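Local coordinates for metallo-beta-lactamase (Serratia marcescens, PDB 6K4X), which probably hydrolyses the beta-lactam ring of antibiotics with a two-zinc active site, here occupied by a sulfanylbenzoic acid inhibitor, at residues S6-P11 and A48-A53; T18-T23 and D220-Q225; L39-T44 and V170-S175; E75-G80 and A213-V218; V99-L102 and V106-K109. All coordinates share one frame; numbering follows the deposited sequence.

Contacts 3 and 4 lie nearest the centre of the chain and share the inhibitor: contact 3 joins the two sheets by a methyl laid on a phenyl face, whereas contact 4 is coordination chemistry around a zinc ion. Contact 2, also buried but further from the middle, is aromatic and ties the strand 18-20 to helix 221-231; its strand belongs to the same sheet as strand 37-40 of contact 3. Contact 1 is a surface contact in which one valine meets the backbone of the N-terminal segment, which also packs against residues 18-23. Contact 5, partly buried, is a local fold-back after helix 99-104, about 28 Å from contact 2, centre to centre.

Contact 1: residues S6-P11 and A48-A53; sequences SSPQQP and AQVVAA
Val50 presents both of its methyls to the loop 6-11: CG1 is anti to the backbone N (chi1 171°), CG2 anti to the carbonyl carbon, and the two branches reach different parts of the passing chain. CG2 goes to the start of the loop, where it lies 3.6 Å from Ser6 O. CG1 meets the residues that follow, 3.9 Å from Pro8 CA and at the same 3.9 Å from Ser7 O. The ring of Pro8 stands further off, with its CG 4.4 Å from Val50 CG2. A beta-branched valine suits this position because its two methyls serve the Ser6 carbonyl and the Ser7-Pro8 backbone at once without a long, flexible stem to be frozen, and Pro8 stiffens the backbone that rests on it.

The helix that carries Val50, 47-57, turns Ala48 and Ala52 to helix 81-88, and these small methyls let the two helices come close. The hydroxyl of Ser6 is engaged by Thr44, that of Ser7 by the carbonyl of Asp4, and the amide oxygen of Gln9 by Arg3, while Gln9 NE2 reaches Gln10 O at 3.2 Å within its own loop. The hydroxyls of Ser6 and Ser7 and the amide of Gln9 are thus held by other partners, and what the loop shares with helix 47-57 is van der Waals packing of methyls against backbone carbonyls and CH groups, a joint with little directional preference.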
# COMPACT_ATOMS: atom_id res chain seq x y z
N SER A 6 13.48 4.43 4.74
CA SER A 6 14.37 4.31 3.60
C SER A 6 15.38 3.17 3.77
O SER A 6 16.25 3.03 2.92
CB SER A 6 15.12 5.60 3.37
OG SER A 6 14.22 6.66 3.09
N SER A 7 15.29 2.40 4.84
CA SER A 7 16.37 1.49 5.22
C SER A 7 16.41 0.28 4.30
O SER A 7 15.37 -0.30 3.91
CB SER A 7 16.23 1.05 6.63
OG SER A 7 15.01 0.38 6.86
N PRO A 8 17.62 -0.23 4.00
CA PRO A 8 17.75 -1.53 3.36
C PRO A 8 16.99 -2.61 4.11
O PRO A 8 16.83 -2.58 5.35
CB PRO A 8 19.26 -1.78 3.39
CG PRO A 8 19.83 -0.38 3.26
CD PRO A 8 18.92 0.46 4.14
N GLN A 9 16.55 -3.62 3.36
CA GLN A 9 15.81 -4.76 3.88
C GLN A 9 15.94 -5.90 2.88
O GLN A 9 15.58 -5.74 1.71
CB GLN A 9 14.33 -4.40 4.11
CG GLN A 9 13.44 -5.60 4.38
CD GLN A 9 13.77 -6.30 5.67
OE1 GLN A 9 13.85 -5.67 6.73
NE2 GLN A 9 13.94 -7.61 5.60
N GLN A 10 16.53 -7.01 3.30
CA GLN A 10 16.75 -8.10 2.37
C GLN A 10 15.37 -8.59 1.94
O GLN A 10 14.52 -8.90 2.78
CB GLN A 10 17.54 -9.23 3.05
CG GLN A 10 17.98 -10.32 2.07
CD GLN A 10 19.06 -9.84 1.12
OE1 GLN A 10 19.89 -8.99 1.48
NE2 GLN A 10 19.05 -10.37 -0.09
N PRO A 11 15.09 -8.71 0.63
CA PRO A 11 13.75 -9.09 0.19
C PRO A 11 13.49 -10.58 0.43
O PRO A 11 14.40 -11.36 0.63
CB PRO A 11 13.74 -8.72 -1.29
CG PRO A 11 15.20 -8.88 -1.69
CD PRO A 11 15.97 -8.36 -0.50
N ALA A 48 13.63 4.22 -3.15
CA ALA A 48 13.54 3.65 -4.49
C ALA A 48 14.79 2.84 -4.83
O ALA A 48 14.70 1.84 -5.53
CB ALA A 48 13.30 4.71 -5.53
N GLN A 49 15.96 3.29 -4.38
CA GLN A 49 17.20 2.57 -4.70
C GLN A 49 17.22 1.21 -4.00
O GLN A 49 17.83 0.26 -4.51
CB GLN A 49 18.43 3.39 -4.31
CG GLN A 49 18.46 4.76 -4.98
CD GLN A 49 18.23 4.71 -6.47
OE1 GLN A 49 17.42 5.46 -7.03
NE2 GLN A 49 18.94 3.82 -7.14
N VAL A 50 16.61 1.13 -2.81
CA VAL A 50 16.46 -0.12 -2.08
C VAL A 50 15.50 -1.05 -2.83
O VAL A 50 15.82 -2.22 -3.05
CB VAL A 50 16.03 0.16 -0.63
CG1 VAL A 50 15.66 -1.09 0.11
CG2 VAL A 50 17.10 0.94 0.13
N VAL A 51 14.32 -0.54 -3.20
CA VAL A 51 13.35 -1.34 -3.89
C VAL A 51 13.93 -1.89 -5.20
O VAL A 51 13.75 -3.05 -5.52
CB VAL A 51 12.07 -0.53 -4.16
CG1 VAL A 51 11.10 -1.29 -5.02
CG2 VAL A 51 11.42 -0.09 -2.87
N ALA A 52 14.63 -1.04 -5.96
CA ALA A 52 15.20 -1.48 -7.23
C ALA A 52 16.20 -2.62 -7.02
O ALA A 52 16.16 -3.62 -7.74
CB ALA A 52 15.83 -0.30 -7.94
N ALA A 53 17.11 -2.44 -6.06
CA ALA A 53 18.09 -3.47 -5.78
C ALA A 53 17.41 -4.75 -5.30
O ALA A 53 17.84 -5.87 -5.62
CB ALA A 53 19.08 -2.97 -4.76

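Contact 2: residues T18-T23 and D220-Q225; sequences THYVGT and DMWTRQ
Tyr20 and Trp222 form an offset edge-to-face pair, in which the six-membered ring of the tryptophan turns its edge to the tyrosine face. Their planes stand at 82° and their centroids are 5.4 Å apart. The outer corner of the indole does the touching: Trp222 CH2 lies 3.7 Å from Tyr20 CZ, and Trp222 CZ2 is 3.6 Å from Tyr20 OH, the oxygen lying at the indole edge. Met221 adds a looser Met-aromatic contact, its SD 5.5 Å from the centroid of the Tyr20 ring and 40° off the normal, with its CE against Tyr20 CD2. The methionine can do this because its chain bends at chi2 and chi3, bringing the methyl round to the tyrosine, while its CG rests over a face of Trp222 near the rim.

Tyr20 belongs to strand 18-20 of the larger of the two sheets in the alpha-beta/beta-alpha sandwich of metallo-beta-lactamases. Trp222 and Met221 open helix 221-231, which follows the loop carrying the zinc ligand His215. Met221 also touches Ile14 of the larger sheet and Ile212 of the smaller one, a place suited to a pliable apolar chain.

Packing of Trp222 and Met221 limits the rotation of the Tyr20 ring, while a 2.8 Å hydrogen bond from Tyr20 OH to Thr23 O, almost straight on to the carbonyl (160°), anchors the far end of the side chain. Thr23 is positioned in turn by its own hydroxyl, bonded to the Trp5 carbonyl and to the Ile26 amide. The indole has a cation-pi partner in Arg3, and Phe12 of strand 12-15 also packs against it.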
# COMPACT_ATOMS: atom_id res chain seq x y z
N THR A 18 4.28 -13.66 -4.64
CA THR A 18 4.24 -12.42 -3.89
C THR A 18 5.53 -12.26 -3.09
O THR A 18 5.79 -13.08 -2.20
CB THR A 18 3.06 -12.41 -2.91
OG1 THR A 18 1.83 -12.41 -3.64
CG2 THR A 18 3.07 -11.21 -2.00
N HIS A 19 6.27 -11.21 -3.39
CA HIS A 19 7.59 -10.97 -2.78
C HIS A 19 7.60 -9.61 -2.09
O HIS A 19 7.14 -8.62 -2.69
CB HIS A 19 8.71 -11.01 -3.83
CG HIS A 19 8.57 -12.12 -4.80
ND1 HIS A 19 8.89 -13.42 -4.50
CD2 HIS A 19 8.05 -12.12 -6.05
CE1 HIS A 19 8.62 -14.17 -5.56
NE2 HIS A 19 8.08 -13.40 -6.52
N TYR A 20 8.11 -9.53 -0.87
CA TYR A 20 8.36 -8.28 -0.22
C TYR A 20 9.68 -7.71 -0.72
O TYR A 20 10.71 -8.37 -0.63
CB TYR A 20 8.40 -8.46 1.30
CG TYR A 20 8.49 -7.17 2.07
CD1 TYR A 20 9.70 -6.51 2.24
CD2 TYR A 20 7.35 -6.59 2.61
CE1 TYR A 20 9.76 -5.33 2.96
CE2 TYR A 20 7.41 -5.42 3.34
CZ TYR A 20 8.62 -4.77 3.51
OH TYR A 20 8.66 -3.62 4.24
N VAL A 21 9.62 -6.48 -1.27
CA VAL A 21 10.77 -5.81 -1.82
C VAL A 21 10.92 -4.40 -1.26
O VAL A 21 11.69 -3.60 -1.79
CB VAL A 21 10.75 -5.79 -3.36
CG1 VAL A 21 10.90 -7.19 -3.93
CG2 VAL A 21 9.53 -5.08 -3.92
N GLY A 22 10.18 -4.07 -0.19
CA GLY A 22 10.24 -2.75 0.41
C GLY A 22 11.45 -2.54 1.31
O GLY A 22 12.44 -3.28 1.32
N THR A 23 11.36 -1.46 2.08
CA THR A 23 12.39 -1.07 3.01
C THR A 23 12.10 -1.71 4.37
O THR A 23 11.14 -2.44 4.56
CB THR A 23 12.47 0.46 3.11
OG1 THR A 23 11.17 0.89 3.56
CG2 THR A 23 12.84 1.11 1.79
N ASP A 220 2.14 -6.73 11.94
CA ASP A 220 3.19 -7.47 12.63
C ASP A 220 4.10 -8.22 11.64
O ASP A 220 4.55 -9.33 11.94
CB ASP A 220 2.60 -8.40 13.69
CG ASP A 220 1.73 -7.67 14.70
OD1 ASP A 220 2.02 -6.51 15.01
OD2 ASP A 220 0.77 -8.31 15.19
N MET A 221 4.49 -7.58 10.55
CA MET A 221 5.30 -8.27 9.52
C MET A 221 6.57 -8.87 10.11
O MET A 221 6.95 -9.97 9.70
CB MET A 221 5.67 -7.28 8.43
CG MET A 221 6.59 -7.84 7.36
SD MET A 221 5.84 -9.15 6.36
CE MET A 221 4.77 -8.14 5.33
N TRP A 222 7.26 -8.14 10.97
CA TRP A 222 8.59 -8.58 11.38
C TRP A 222 8.50 -9.71 12.40
O TRP A 222 9.29 -10.65 12.36
CB TRP A 222 9.41 -7.39 11.85
CG TRP A 222 9.35 -6.31 10.82
CD1 TRP A 222 8.86 -5.05 10.98
CD2 TRP A 222 9.70 -6.44 9.43
NE1 TRP A 222 8.87 -4.38 9.79
CE2 TRP A 222 9.37 -5.21 8.82
CE3 TRP A 222 10.23 -7.47 8.64
CZ2 TRP A 222 9.59 -4.99 7.46
CZ3 TRP A 222 10.42 -7.25 7.29
CH2 TRP A 222 10.10 -6.02 6.71
N THR A 223 7.52 -9.66 13.29
CA THR A 223 7.23 -10.81 14.14
C THR A 223 6.86 -12.03 13.28
O THR A 223 7.31 -13.17 13.56
CB THR A 223 6.11 -10.49 15.13
OG1 THR A 223 6.56 -9.41 15.95
CG2 THR A 223 5.74 -11.68 16.00
N ARG A 224 6.02 -11.84 12.26
CA ARG A 224 5.62 -12.94 11.39
C ARG A 224 6.83 -13.50 10.65
O ARG A 224 6.94 -14.72 10.48
CB ARG A 224 4.54 -12.49 10.40
CG ARG A 224 3.21 -12.20 11.06
CD ARG A 224 2.20 -11.71 10.03
NE ARG A 224 0.93 -11.32 10.60
CZ ARG A 224 -0.00 -12.16 11.01
NH1 ARG A 224 0.19 -13.47 10.88
NH2 ARG A 224 -1.14 -11.70 11.50
N GLN A 225 7.70 -12.64 10.14
CA GLN A 225 8.84 -13.13 9.38
C GLN A 225 9.72 -13.99 10.30
O GLN A 225 10.26 -15.02 9.87
CB GLN A 225 9.62 -11.97 8.77
CG GLN A 225 10.83 -12.49 8.00
CD GLN A 225 11.72 -11.38 7.54
OE1 GLN A 225 12.00 -10.43 8.27
NE2 GLN A 225 12.26 -11.56 6.35

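Contact 3: residues L39-T44 and V170-S175. With D0U (4-azanyl-2-sulfanyl-benzoic acid), chain E.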
# COMPACT_ATOMS: atom_id res chain seq x y z
N LEU A 39 4.47 -3.93 -9.39
CA LEU A 39 5.02 -3.44 -8.14
C LEU A 39 3.94 -2.65 -7.41
O LEU A 39 3.28 -1.81 -8.04
CB LEU A 39 6.22 -2.54 -8.44
CG LEU A 39 6.85 -1.83 -7.24
CD1 LEU A 39 7.48 -2.84 -6.28
CD2 LEU A 39 7.88 -0.83 -7.70
N VAL A 40 3.79 -2.90 -6.11
CA VAL A 40 2.89 -2.13 -5.29
C VAL A 40 3.72 -1.25 -4.36
O VAL A 40 4.49 -1.77 -3.54
CB VAL A 40 1.94 -3.02 -4.46
CG1 VAL A 40 0.94 -2.16 -3.71
CG2 VAL A 40 1.26 -4.05 -5.35
N ASP A 41 3.60 0.06 -4.59
CA ASP A 41 4.22 1.16 -3.86
C ASP A 41 5.71 1.30 -4.19
O ASP A 41 6.34 0.41 -4.75
CB ASP A 41 3.93 1.15 -2.36
CG ASP A 41 2.58 1.74 -2.03
OD1 ASP A 41 1.98 2.44 -2.90
OD2 ASP A 41 2.12 1.50 -0.89
N GLY A 42 6.26 2.47 -3.85
CA GLY A 42 7.64 2.81 -4.14
C GLY A 42 8.49 3.11 -2.92
O GLY A 42 9.71 3.28 -3.06
N THR A 43 7.88 3.18 -1.73
CA THR A 43 8.55 3.67 -0.51
C THR A 43 8.95 5.13 -0.72
O THR A 43 8.23 5.88 -1.38
CB THR A 43 9.67 2.74 -0.01
OG1 THR A 43 10.94 2.94 -0.65
CG2 THR A 43 9.26 1.28 -0.09
N THR A 44 10.04 5.55 -0.07
CA THR A 44 10.48 6.93 -0.11
C THR A 44 11.36 7.16 -1.34
O THR A 44 11.74 6.24 -2.05
CB THR A 44 11.31 7.30 1.12
OG1 THR A 44 12.46 6.44 1.09
CG2 THR A 44 10.57 7.14 2.42
N VAL A 170 -4.37 -12.47 -1.09
CA VAL A 170 -3.41 -11.50 -0.58
C VAL A 170 -4.00 -10.10 -0.70
O VAL A 170 -4.62 -9.76 -1.70
CB VAL A 170 -2.10 -11.59 -1.37
CG1 VAL A 170 -1.05 -10.66 -0.79
CG2 VAL A 170 -1.58 -13.01 -1.43
N VAL A 171 -3.82 -9.31 0.36
CA VAL A 171 -4.32 -7.94 0.43
C VAL A 171 -3.14 -7.03 0.77
O VAL A 171 -2.48 -7.25 1.78
CB VAL A 171 -5.42 -7.81 1.50
CG1 VAL A 171 -5.88 -6.37 1.61
CG2 VAL A 171 -6.58 -8.76 1.25
N PHE A 172 -2.89 -6.02 -0.07
CA PHE A 172 -1.97 -4.94 0.26
C PHE A 172 -2.81 -3.80 0.78
O PHE A 172 -3.52 -3.13 0.03
CB PHE A 172 -1.11 -4.57 -0.95
CG PHE A 172 0.11 -3.75 -0.62
CD1 PHE A 172 -0.01 -2.47 -0.11
CD2 PHE A 172 1.37 -4.26 -0.80
CE1 PHE A 172 1.11 -1.71 0.19
CE2 PHE A 172 2.48 -3.49 -0.52
CZ PHE A 172 2.36 -2.22 -0.03
N ALA A 173 -2.82 -3.67 2.10
CA ALA A 173 -3.79 -2.81 2.79
C ALA A 173 -3.28 -1.37 2.87
O ALA A 173 -2.23 -1.11 3.46
CB ALA A 173 -4.07 -3.39 4.15
N ASP A 174 -4.04 -0.46 2.28
CA ASP A 174 -3.75 0.95 2.45
C ASP A 174 -3.94 1.34 3.91
O ASP A 174 -4.62 0.65 4.70
CB ASP A 174 -4.67 1.79 1.57
CG ASP A 174 -4.24 3.24 1.46
OD1 ASP A 174 -3.07 3.52 1.74
OD2 ASP A 174 -5.09 4.05 1.02
N SER A 175 -3.32 2.46 4.29
CA SER A 175 -3.51 3.08 5.61
C SER A 175 -4.94 3.56 5.78
O SER A 175 -5.51 4.21 4.92
CB SER A 175 -2.55 4.21 5.78
OG SER A 175 -1.23 3.73 5.60
O2 D0U E . 0.28 5.78 6.45
C7 D0U E . -0.09 6.12 7.60
O1 D0U E . -0.91 5.44 8.27
C3 D0U E . 0.42 7.37 8.23
C2 D0U E . 0.14 7.52 9.61
C4 D0U E . 1.14 8.36 7.54
S1 D0U E . 1.69 8.36 5.93
C5 D0U E . 1.52 9.51 8.28
C6 D0U E . 1.23 9.67 9.64
N1 D0U E . 1.66 10.79 10.34
C1 D0U E . 0.57 8.67 10.29
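Val40 sets a single methyl squarely on the phenyl ring of Phe172. Its CG1 stands 3.5 Å from the centroid of the Phe172 ring and only 9° from the normal, a CH-pi contact in which the methyl lies at similar distances from all six ring carbons. The torsions make the meeting possible: Phe172 is in the trans setting (chi1 -164°), extending the ring out of its strand toward the other sheet, and Val40 likewise holds CG1 trans to its own N. A flat ring and a short branched chain fill this space closely.

Toward the metal site the fit changes. Asp41 OD2 approaches Phe172 CE1 at 3.5 Å, with the carboxylate plane nearly perpendicular to the ring (88°), and the same oxygen is hydrogen-bonded by the Thr71 hydroxyl. Beyond it the segments part company: Asp41 OD2 and Asp174 OD1 are 6.2 Å apart, and Asp174 turns instead to His72, whose ND1 it binds, which probably steadies that zinc ligand from the second shell. On the pocket side Ser175 OG gives a 2.7 Å hydrogen bond to carboxylate oxygen O2 of the inhibitor; the inhibitor is also hydrogen-bonded to Thr177.

Val40 is the last residue of strand 37-40 and Phe172 the last but one of strand 166-173, in the two facing sheets. Apolar packing between the sheets, giving way to polar residues at the strand ends where the zinc pocket lies, is the arrangement of the alpha-beta/beta-alpha sandwich of the metallo-beta-lactamase superfamily.

Contact 4: residues E75-G80 and A213-V218. With ZN (zinc ion), chain C; D0U (4-azanyl-2-sulfanyl-benzoic acid), chain E.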
# COMPACT_ATOMS: atom_id res chain seq x y z
N GLU A 75 4.61 10.87 0.97
CA GLU A 75 6.02 10.69 0.63
C GLU A 75 6.58 9.34 1.07
O GLU A 75 7.53 8.86 0.46
CB GLU A 75 6.84 11.84 1.21
CG GLU A 75 7.00 11.80 2.72
CD GLU A 75 7.89 12.82 3.41
OE1 GLU A 75 8.95 13.14 2.85
OE2 GLU A 75 7.54 13.29 4.52
N ASP A 76 6.08 8.77 2.15
CA ASP A 76 6.62 7.51 2.65
C ASP A 76 6.27 6.31 1.76
O ASP A 76 7.04 5.36 1.72
CB ASP A 76 6.23 7.27 4.10
CG ASP A 76 4.75 7.28 4.44
OD1 ASP A 76 3.98 7.99 3.76
OD2 ASP A 76 4.39 6.60 5.42
N HIS A 77 5.10 6.34 1.11
CA HIS A 77 4.69 5.22 0.26
C HIS A 77 4.98 5.49 -1.21
O HIS A 77 5.18 4.55 -2.01
CB HIS A 77 3.20 4.93 0.44
CG HIS A 77 2.85 4.76 1.87
ND1 HIS A 77 3.14 3.61 2.60
CD2 HIS A 77 2.35 5.66 2.76
CE1 HIS A 77 2.79 3.83 3.86
NE2 HIS A 77 2.33 5.07 4.00
N ALA A 78 4.85 6.76 -1.61
CA ALA A 78 4.84 7.19 -3.01
C ALA A 78 6.11 7.96 -3.40
O ALA A 78 6.31 8.22 -4.58
CB ALA A 78 3.64 8.06 -3.32
N GLY A 79 6.94 8.32 -2.43
CA GLY A 79 8.10 9.14 -2.74
C GLY A 79 9.04 8.50 -3.74
O GLY A 79 9.72 9.23 -4.48
N GLY A 80 9.09 7.16 -3.76
CA GLY A 80 9.97 6.45 -4.65
C GLY A 80 9.33 6.09 -5.99
O GLY A 80 10.01 5.50 -6.83
N ALA A 213 0.38 -4.78 5.21
CA ALA A 213 -0.02 -3.39 5.45
C ALA A 213 1.05 -2.44 4.94
O ALA A 213 2.24 -2.73 5.03
CB ALA A 213 -0.27 -3.17 6.92
N ALA A 214 0.62 -1.29 4.43
CA ALA A 214 1.53 -0.32 3.84
C ALA A 214 2.64 0.05 4.84
O ALA A 214 3.82 0.16 4.46
CB ALA A 214 0.76 0.89 3.37
N HIS A 215 2.29 0.28 6.10
CA HIS A 215 3.24 0.24 7.21
C HIS A 215 3.29 -1.18 7.73
O HIS A 215 2.33 -1.66 8.32
CB HIS A 215 2.84 1.22 8.32
CG HIS A 215 3.05 2.65 7.92
ND1 HIS A 215 4.29 3.27 8.02
CD2 HIS A 215 2.23 3.55 7.33
CE1 HIS A 215 4.21 4.49 7.52
NE2 HIS A 215 2.95 4.70 7.10
N PRO A 216 4.39 -1.93 7.48
CA PRO A 216 4.33 -3.38 7.64
C PRO A 216 4.04 -3.86 9.06
O PRO A 216 3.42 -4.92 9.27
CB PRO A 216 5.70 -3.86 7.12
CG PRO A 216 6.58 -2.63 7.18
CD PRO A 216 5.66 -1.47 6.90
N GLU A 217 4.44 -3.07 10.04
CA GLU A 217 4.23 -3.43 11.44
C GLU A 217 2.74 -3.40 11.81
O GLU A 217 2.36 -3.96 12.84
CB GLU A 217 5.06 -2.55 12.37
CG GLU A 217 4.56 -1.14 12.53
CD GLU A 217 4.75 -0.17 11.39
OE1 GLU A 217 5.50 -0.50 10.43
OE2 GLU A 217 4.10 0.91 11.50
N VAL A 218 1.89 -2.76 11.00
CA VAL A 218 0.49 -2.74 11.28
C VAL A 218 -0.07 -4.16 11.38
O VAL A 218 -0.97 -4.42 12.18
CB VAL A 218 -0.26 -1.88 10.24
CG1 VAL A 218 -1.76 -2.14 10.22
CG2 VAL A 218 0.01 -0.42 10.51
ZN ZN C . 2.41 6.12 5.73
O2 D0U E . 0.28 5.78 6.45
C7 D0U E . -0.09 6.12 7.60
O1 D0U E . -0.91 5.44 8.27
C3 D0U E . 0.42 7.37 8.23
C2 D0U E . 0.14 7.52 9.61
C4 D0U E . 1.14 8.36 7.54
S1 D0U E . 1.69 8.36 5.93
C5 D0U E . 1.52 9.51 8.28
C6 D0U E . 1.23 9.67 9.64
N1 D0U E . 1.66 10.79 10.34
C1 D0U E . 0.57 8.67 10.29
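Asp76, His77 and His215 meet across this contact through one zinc ion. Asp76 OD2 binds the zinc ion at 2.1 Å, while His77 NE2 and His215 NE2 each stand 2.0 Å from the zinc ion. The other aspartate oxygen, OD1, stays 3.1 Å from the zinc ion, so the carboxylate binds through one oxygen. Asp76 reaches it with CG set between its backbone N and carbonyl carbon (chi1 56°). The inhibitor adds a carboxylate oxygen, O2, 2.3 Å from the zinc ion, and its sulfur, S1, 2.4 Å from it; soft sulfur suits this metal.

Among the rings, His77 turns its edge to the face of His215 in an offset edge-to-face pair, with planes at 87°. The three donor atoms of the protein crowd together because they share the metal, not because they bond to one another.

Apolar packing is limited to Ala214, whose CB lies 3.6 Å from His77 CE1, a small methyl that fits beside the CE1-ND1 side of the ring.

Together with His72 and His74, which bind the other zinc ion, Asp76 and His77 make up the HXHXDH motif, and His215 completes the second zinc site typical of subclass B3 metallo-beta-lactamases.

Contact 5: residues V99-L102 and V106-K109; sequences VDTL and VSPK
At the turn where helix 99-104 gives way to the loop before strand 126-129, Thr101 packs against Val106, Ser107 and Pro108 as the chain doubles back. The CA atoms of Thr101 and Val106 are only 5.3 Å apart. Thr101 divides its two branches between the returning residues: its methyl CG2 lies 3.5 Å from Val106 O and 3.6 Å from Ser107 OG, while its hydroxyl OG1 rests 3.4 Å from Pro108 CD. A chi1 of -55° places the hydroxyl beside the backbone N and the methyl beside the carbonyl carbon, a setting that sends the methyl to Val106 and Ser107 and the hydroxyl to Pro108. The pairs are van der Waals contacts; Thr101 and Pro108 cross at about a right angle.

Threonine fits because it is compact and carries both a methyl and a hydroxyl. Pro108, with no amide hydrogen to satisfy, suits an exposed loop. The turn is pinned by Thr104, whose OG1 bonds to the Asp100 carbonyl and the Val106 amide. Ser107, the side chain of which is about 4 Å from that of the zinc ligand His74, borders the metal site.

Helix 99-104 and the loop carrying residues 106-109 form the connection between parallel strands 91-95 and 126-129, a beta-alpha-beta crossover of the larger sheet.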
# COMPACT_ATOMS: atom_id res chain seq x y z
N VAL A 99 -4.47 10.98 -8.29
CA VAL A 99 -3.67 11.09 -9.51
C VAL A 99 -2.87 12.40 -9.53
O VAL A 99 -1.66 12.40 -9.82
CB VAL A 99 -4.56 10.91 -10.76
CG1 VAL A 99 -3.84 11.35 -12.04
CG2 VAL A 99 -5.05 9.48 -10.89
N ASP A 100 -3.54 13.52 -9.27
CA ASP A 100 -2.87 14.79 -9.38
C ASP A 100 -1.73 14.91 -8.35
O ASP A 100 -0.68 15.46 -8.63
CB ASP A 100 -3.89 15.91 -9.25
CG ASP A 100 -3.32 17.23 -9.71
OD1 ASP A 100 -2.92 17.30 -10.88
OD2 ASP A 100 -3.29 18.15 -8.90
N THR A 101 -1.95 14.35 -7.16
CA THR A 101 -0.95 14.38 -6.14
C THR A 101 0.28 13.58 -6.58
O THR A 101 1.42 14.00 -6.38
CB THR A 101 -1.45 13.80 -4.82
OG1 THR A 101 -2.64 14.49 -4.43
CG2 THR A 101 -0.40 13.92 -3.75
N LEU A 102 0.07 12.41 -7.18
CA LEU A 102 1.21 11.62 -7.63
C LEU A 102 1.96 12.33 -8.77
O LEU A 102 3.18 12.19 -8.90
CB LEU A 102 0.76 10.24 -8.09
CG LEU A 102 0.26 9.32 -6.98
CD1 LEU A 102 -0.26 8.02 -7.56
CD2 LEU A 102 1.33 9.03 -5.93
N VAL A 106 2.53 16.93 -4.54
CA VAL A 106 2.01 17.89 -3.57
C VAL A 106 0.58 17.48 -3.21
O VAL A 106 -0.28 17.42 -4.07
CB VAL A 106 2.01 19.33 -4.10
CG1 VAL A 106 1.49 20.30 -3.06
CG2 VAL A 106 3.39 19.75 -4.61
N SER A 107 0.35 17.19 -1.93
CA SER A 107 -0.97 16.82 -1.45
C SER A 107 -1.87 18.05 -1.32
O SER A 107 -1.40 19.12 -0.93
CB SER A 107 -0.90 16.11 -0.12
OG SER A 107 -0.35 14.81 -0.22
N PRO A 108 -3.17 17.92 -1.62
CA PRO A 108 -4.09 19.05 -1.63
C PRO A 108 -4.70 19.32 -0.26
O PRO A 108 -4.60 18.53 0.68
CB PRO A 108 -5.19 18.55 -2.57
CG PRO A 108 -5.25 17.07 -2.32
CD PRO A 108 -3.80 16.68 -2.09
N LYS A 109 -5.44 20.44 -0.20
CA LYS A 109 -5.93 20.97 1.07
C LYS A 109 -7.02 20.08 1.67
O LYS A 109 -7.29 20.14 2.89
CB LYS A 109 -6.40 22.42 0.89
CG LYS A 109 -7.56 22.62 -0.06
CD LYS A 109 -7.89 24.08 -0.21
CE LYS A 109 -8.97 24.34 -1.23
NZ LYS A 109 -9.20 25.80 -1.35